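Local structure of SusD family protein (Bacteroides uniformis, 7KV1) at residues T114-G119 against V153-M158; Q147-R152 against I193-A198. The protein probably binds beta-glucans at the bacterial cell surface, as a SusD-family surface glycan-binding protein of a human gut bacterium. One frame throughout, in Å; residues are numbered along the deposited sequence.

Interactions 1 and 2 use successive parts of one long helix, 138-162, which packs nearly antiparallel against helix 110-129 in the first and helix 185-201 in the second. Their centres lie about 12 Å apart, and they touch where V153 CG2 meets E195 CG at 3.8 Å. Interaction 1 is the deeper, its centre about 13 Å from the centre of the chain, against about 18 Å for interaction 2. The chemistry differs too: a buried seam of tyrosines, a glycine and an aspartate, without hydrogen bonds between its segments, against a salt-bridge network. Neither supplies a residue to the cobalt hexammine site, whose lining includes R267 and Y408; both belong to the helical, TPR-like part of the chain.

Interaction 1: T114-G119 against V153-M158; sequences TVDYSG and VFYYNM
Segments 114-119 and 153-158, on helices 110-129 and 138-162, run nearly antiparallel at 156°, with their axes only 8.7 Å apart and the CA atoms of D116 and Y155 separated by just 4.8 Å. So close an approach, within the TPR-like helical part of a SusD-family protein, leaves no room for a CB on G119 with the Y155 ring where it is. The glycine CA sits over one face of that ring, 3.6 Å from the Y155 ring centroid and 21° off the normal, in a CH-pi contact offset toward the rim. A CB on G119 would fall 2.3 Å from Y155 CE2, a clash, so the bare backbone is what admits the ring. The CB of Y155 is directed at the other helix, and chi1 of -68°, CG anti to the carbonyl carbon, lays the ring against G119; its hydroxyl is hydrogen-bonded to the carbonyl of A54.

D116 lies beside this tyrosine, its OD1 at the ring's edge near CD1. Its carboxylate lies across the M158 side chain at about a right angle, D116 OD2 resting 3.3 Å from M158 CB and OD1 3.1 Å from M158 SD. The methionine, anti to its backbone N at the first torsion and bent only at chi3, brings its polarisable sulphur to that oxygen. Farther along, Y117 and Y156 also cross at about a right angle, meeting CE1 to CE1 at 4.1 Å, while their hydroxyls go to the carbonyls of P167 and Y169.

D116 OD1 is buried without a hydrogen-bonding partner, and the negative end of the Y155 carbonyl lies close to the carboxylate, Y155 O being 3.4 Å from D116 CG. Together these may raise the pKa of D116, leaving protonation a possibility.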
loop_
_atom_site.group_PDB
_atom_site.type_symbol
_atom_site.label_atom_id
_atom_site.label_comp_id
_atom_site.label_asym_id
_atom_site.label_seq_id
_atom_site.Cartn_x
_atom_site.Cartn_y
_atom_site.Cartn_z
ATOM N N THR A 114 4.005 14.800 6.357
ATOM C CA THR A 114 3.165 16.000 6.132
ATOM C C THR A 114 1.794 15.577 5.578
ATOM O O THR A 114 0.781 16.021 6.129
ATOM C CB THR A 114 3.876 17.016 5.234
ATOM O OG1 THR A 114 5.130 17.227 5.868
ATOM C CG2 THR A 114 3.090 18.305 5.116
ATOM N N VAL A 115 1.756 14.730 4.546
ATOM C CA VAL A 115 0.482 14.208 3.985
ATOM C C VAL A 115 -0.360 13.599 5.108
ATOM O O VAL A 115 -1.542 13.966 5.263
ATOM C CB VAL A 115 0.762 13.158 2.899
ATOM C CG1 VAL A 115 -0.507 12.421 2.516
ATOM C CG2 VAL A 115 1.432 13.767 1.681
ATOM N N ASP A 116 0.212 12.666 5.868
ATOM C CA ASP A 116 -0.564 11.904 6.886
ATOM C C ASP A 116 -1.098 12.858 7.965
ATOM O O ASP A 116 -2.293 12.761 8.299
ATOM C CB ASP A 116 0.252 10.758 7.473
ATOM C CG ASP A 116 0.566 9.658 6.470
ATOM O OD1 ASP A 116 -0.212 9.483 5.483
ATOM O OD2 ASP A 116 1.608 8.994 6.679
ATOM N N TYR A 117 -0.265 13.754 8.514
ATOM C CA TYR A 117 -0.734 14.702 9.559
ATOM C C TYR A 117 -1.730 15.713 8.973
ATOM O O TYR A 117 -2.583 16.199 9.736
ATOM C CB TYR A 117 0.435 15.325 10.343
ATOM C CG TYR A 117 1.002 14.366 11.351
ATOM C CD1 TYR A 117 0.265 13.982 12.464
ATOM C CD2 TYR A 117 2.259 13.808 11.180
ATOM C CE1 TYR A 117 0.781 13.091 13.399
ATOM C CE2 TYR A 117 2.789 12.924 12.103
ATOM C CZ TYR A 117 2.040 12.540 13.204
ATOM O OH TYR A 117 2.570 11.654 14.099
ATOM N N SER A 118 -1.625 16.072 7.699
ATOM C CA SER A 118 -2.640 16.910 7.027
ATOM C C SER A 118 -3.979 16.165 6.982
ATOM O O SER A 118 -5.006 16.736 7.353
ATOM C CB SER A 118 -2.180 17.304 5.657
ATOM O OG SER A 118 -1.020 18.113 5.758
ATOM N N GLY A 119 -3.966 14.901 6.570
ATOM C CA GLY A 119 -5.163 14.050 6.650
ATOM C C GLY A 119 -5.728 14.010 8.055
ATOM O O GLY A 119 -6.973 14.195 8.242
ATOM N N VAL A 153 -7.495 6.521 11.027
ATOM C CA VAL A 153 -6.733 5.251 11.243
ATOM C C VAL A 153 -5.806 4.996 10.047
ATOM O O VAL A 153 -4.637 4.615 10.259
ATOM C CB VAL A 153 -7.648 4.042 11.480
ATOM C CG1 VAL A 153 -6.841 2.729 11.403
ATOM C CG2 VAL A 153 -8.330 4.166 12.824
ATOM N N PHE A 154 -6.321 5.178 8.836
ATOM C CA PHE A 154 -5.566 4.962 7.587
ATOM C C PHE A 154 -4.301 5.825 7.571
ATOM O O PHE A 154 -3.196 5.310 7.310
ATOM C CB PHE A 154 -6.426 5.261 6.368
ATOM C CG PHE A 154 -5.652 5.039 5.104
ATOM C CD1 PHE A 154 -5.491 3.764 4.609
ATOM C CD2 PHE A 154 -5.043 6.083 4.460
ATOM C CE1 PHE A 154 -4.764 3.550 3.452
ATOM C CE2 PHE A 154 -4.315 5.872 3.308
ATOM C CZ PHE A 154 -4.165 4.599 2.817
ATOM N N TYR A 155 -4.444 7.121 7.834
ATOM C CA TYR A 155 -3.300 8.070 7.864
ATOM C C TYR A 155 -2.327 7.666 8.971
ATOM O O TYR A 155 -1.113 7.745 8.727
ATOM C CB TYR A 155 -3.795 9.510 8.018
ATOM C CG TYR A 155 -4.541 10.058 6.823
ATOM C CD1 TYR A 155 -3.951 10.099 5.567
ATOM C CD2 TYR A 155 -5.827 10.571 6.961
ATOM C CE1 TYR A 155 -4.619 10.636 4.474
ATOM C CE2 TYR A 155 -6.516 11.083 5.875
ATOM C CZ TYR A 155 -5.902 11.142 4.636
ATOM O OH TYR A 155 -6.584 11.645 3.573
ATOM N N TYR A 156 -2.820 7.286 10.172
ATOM C CA TYR A 156 -1.927 6.929 11.289
ATOM C C TYR A 156 -1.221 5.624 10.940
ATOM O O TYR A 156 -0.050 5.408 11.354
ATOM C CB TYR A 156 -2.673 6.829 12.612
ATOM C CG TYR A 156 -2.663 8.114 13.389
ATOM C CD1 TYR A 156 -1.467 8.641 13.851
ATOM C CD2 TYR A 156 -3.840 8.804 13.645
ATOM C CE1 TYR A 156 -1.441 9.822 14.568
ATOM C CE2 TYR A 156 -3.828 9.985 14.380
ATOM C CZ TYR A 156 -2.621 10.498 14.824
ATOM O OH TYR A 156 -2.563 11.701 15.478
ATOM N N ASN A 157 -1.932 4.745 10.231
ATOM C CA ASN A 157 -1.384 3.414 9.881
ATOM C C ASN A 157 -0.136 3.603 8.999
ATOM O O ASN A 157 0.847 2.859 9.150
ATOM C CB ASN A 157 -2.459 2.558 9.210
ATOM C CG ASN A 157 -1.918 1.221 8.776
ATOM O OD1 ASN A 157 -1.264 0.528 9.570
ATOM N ND2 ASN A 157 -2.182 0.881 7.519
ATOM N N MET A 158 -0.202 4.543 8.059
ATOM C CA MET A 158 0.941 4.897 7.185
ATOM C C MET A 158 2.109 5.425 8.034
ATOM O O MET A 158 3.232 4.909 7.906
ATOM C CB MET A 158 0.519 5.932 6.138
ATOM C CG MET A 158 1.480 6.061 5.002
ATOM S SD MET A 158 0.796 7.181 3.744
ATOM C CE MET A 158 -0.629 6.250 3.195
#

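Interaction 2: Q147-R152 against I193-A198; sequences QARLLR and IAELEA
Helical segments 147-152 and 193-198 pass each other nearly antiparallel at 153°, their axes 9.8 Å apart, with the CA atoms of L150 and L196 closest at 6.9 Å. The motif is an interhelical salt-bridge network of R149, R152 and E195 bordering a leucine contact, in the TPR-like helical fold of this SusD-family protein. L150 and L196, both with CG anti to the backbone N, meet obliquely through their CD1 methyls at 3.8 Å, on the buried side.

Beside them, E195 and R149, both partly exposed, and the buried R152 form the network, E195 bending at chi2 to turn its carboxylate toward the two arginines. R149, long enough to reach across to the neighbouring helix and bent at chi3, grips it side-on: NE donates to E195 OE2 (2.7 Å) and NH2 to E195 OE1 (2.8 Å), both bonds almost straight. The oxygens lie in the guanidinium plane, but the two planar groups are turned 36° apart, so the nitrogens reach the carboxylate from above its plane. R152 adds its NH2 to E195 OE2 at 3.0 Å, while its NH1 is held by N124; R149 NH1 makes a further salt bridge with E145, so the R149 guanidinium is held by two acids. An alanine in place of E195 would remove the acceptor shared by R149 and R152, and would probably leave the R152 charge without its acidic partner in this contact and loosen the link between the helices.

One water completes the site: it accepts from R152 NE and donates both to the carbonyl oxygen of R149, at 2.6 Å, and to E195 OE2, which thereby receives three donors.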
loop_
_atom_site.group_PDB
_atom_site.type_symbol
_atom_site.label_atom_id
_atom_site.label_comp_id
_atom_site.label_asym_id
_atom_site.label_seq_id
_atom_site.Cartn_x
_atom_site.Cartn_y
_atom_site.Cartn_z
ATOM N N GLN A 147 -16.561 7.464 8.689
ATOM C CA GLN A 147 -15.672 7.662 7.516
ATOM C C GLN A 147 -14.442 8.468 7.967
ATOM O O GLN A 147 -13.296 8.077 7.652
ATOM C CB GLN A 147 -16.396 8.346 6.365
ATOM C CG GLN A 147 -17.278 7.438 5.531
ATOM C CD GLN A 147 -18.051 8.264 4.530
ATOM O OE1 GLN A 147 -17.532 8.665 3.500
ATOM N NE2 GLN A 147 -19.313 8.517 4.830
ATOM N N ALA A 148 -14.643 9.542 8.720
ATOM C CA ALA A 148 -13.521 10.384 9.185
ATOM C C ALA A 148 -12.611 9.554 10.099
ATOM O O ALA A 148 -11.366 9.675 9.984
ATOM C CB ALA A 148 -14.032 11.628 9.875
ATOM N N ARG A 149 -13.176 8.731 10.982
ATOM C CA ARG A 149 -12.330 7.983 11.947
ATOM C C ARG A 149 -11.504 6.907 11.212
ATOM O O ARG A 149 -10.335 6.683 11.575
ATOM C CB ARG A 149 -13.175 7.449 13.097
ATOM C CG ARG A 149 -13.653 8.570 14.020
ATOM C CD ARG A 149 -14.687 8.117 15.026
ATOM N NE ARG A 149 -14.073 7.281 16.039
ATOM C CZ ARG A 149 -14.746 6.574 16.933
ATOM N NH1 ARG A 149 -16.077 6.644 16.984
ATOM N NH2 ARG A 149 -14.096 5.842 17.817
ATOM N N LEU A 150 -12.089 6.268 10.216
ATOM C CA LEU A 150 -11.399 5.212 9.439
ATOM C C LEU A 150 -10.276 5.835 8.601
ATOM O O LEU A 150 -9.181 5.232 8.540
ATOM C CB LEU A 150 -12.438 4.481 8.585
ATOM C CG LEU A 150 -11.891 3.318 7.748
ATOM C CD1 LEU A 150 -10.976 2.417 8.563
ATOM C CD2 LEU A 150 -13.052 2.523 7.171
ATOM N N LEU A 151 -10.501 7.003 8.002
ATOM C CA LEU A 151 -9.452 7.746 7.265
ATOM C C LEU A 151 -8.339 8.089 8.243
ATOM O O LEU A 151 -7.165 7.932 7.912
ATOM C CB LEU A 151 -10.026 9.011 6.633
ATOM C CG LEU A 151 -10.761 8.808 5.325
ATOM C CD1 LEU A 151 -11.560 10.054 4.987
ATOM C CD2 LEU A 151 -9.794 8.495 4.190
ATOM N N ARG A 152 -8.713 8.552 9.426
ATOM C CA ARG A 152 -7.735 8.921 10.465
ATOM C C ARG A 152 -6.880 7.690 10.825
ATOM O O ARG A 152 -5.640 7.839 10.885
ATOM C CB ARG A 152 -8.444 9.559 11.656
ATOM C CG ARG A 152 -7.475 10.091 12.681
ATOM C CD ARG A 152 -8.207 10.907 13.750
ATOM N NE ARG A 152 -9.165 10.144 14.558
ATOM C CZ ARG A 152 -9.937 10.668 15.516
ATOM N NH1 ARG A 152 -9.869 11.965 15.786
ATOM N NH2 ARG A 152 -10.751 9.890 16.218
ATOM N N ILE A 193 -5.502 0.357 16.937
ATOM C CA ILE A 193 -6.282 -0.908 16.799
ATOM C C ILE A 193 -7.522 -0.813 17.699
ATOM O O ILE A 193 -8.607 -1.267 17.247
ATOM C CB ILE A 193 -5.403 -2.153 17.048
ATOM C CG1 ILE A 193 -6.007 -3.387 16.389
ATOM C CG2 ILE A 193 -5.158 -2.377 18.546
ATOM C CD1 ILE A 193 -6.011 -3.326 14.848
ATOM N N ALA A 194 -7.434 -0.132 18.846
ATOM C CA ALA A 194 -8.599 0.183 19.718
ATOM C C ALA A 194 -9.565 1.093 18.967
ATOM O O ALA A 194 -10.759 0.790 18.955
ATOM C CB ALA A 194 -8.196 0.808 21.049
ATOM N N GLU A 195 -9.059 2.132 18.322
ATOM C CA GLU A 195 -9.877 3.102 17.566
ATOM C C GLU A 195 -10.578 2.345 16.426
ATOM O O GLU A 195 -11.834 2.503 16.253
ATOM C CB GLU A 195 -9.007 4.309 17.177
ATOM C CG GLU A 195 -9.648 5.322 16.238
ATOM C CD GLU A 195 -10.852 6.115 16.764
ATOM O OE1 GLU A 195 -11.272 5.869 17.897
ATOM O OE2 GLU A 195 -11.404 6.939 16.011
ATOM N N LEU A 196 -9.862 1.473 15.719
ATOM C CA LEU A 196 -10.430 0.751 14.555
ATOM C C LEU A 196 -11.502 -0.234 15.048
ATOM O O LEU A 196 -12.543 -0.345 14.415
ATOM C CB LEU A 196 -9.301 0.048 13.804
ATOM C CG LEU A 196 -9.716 -0.663 12.522
ATOM C CD1 LEU A 196 -10.544 0.235 11.630
ATOM C CD2 LEU A 196 -8.474 -1.197 11.802
ATOM N N GLU A 197 -11.254 -0.915 16.155
ATOM C CA GLU A 197 -12.256 -1.803 16.789
ATOM C C GLU A 197 -13.543 -1.021 17.103
ATOM O O GLU A 197 -14.622 -1.506 16.752
ATOM C CB GLU A 197 -11.617 -2.479 17.986
ATOM C CG GLU A 197 -10.711 -3.620 17.545
ATOM C CD GLU A 197 -10.029 -4.365 18.659
ATOM O OE1 GLU A 197 -9.918 -3.771 19.743
ATOM O OE2 GLU A 197 -9.575 -5.521 18.439
ATOM N N ALA A 198 -13.451 0.163 17.694
ATOM C CA ALA A 198 -14.636 1.027 17.937
ATOM C C ALA A 198 -15.340 1.357 16.617
ATOM O O ALA A 198 -16.599 1.266 16.549
ATOM C CB ALA A 198 -14.265 2.264 18.719
HETATM O O HOH W 1 -9.667 7.403 14.020
#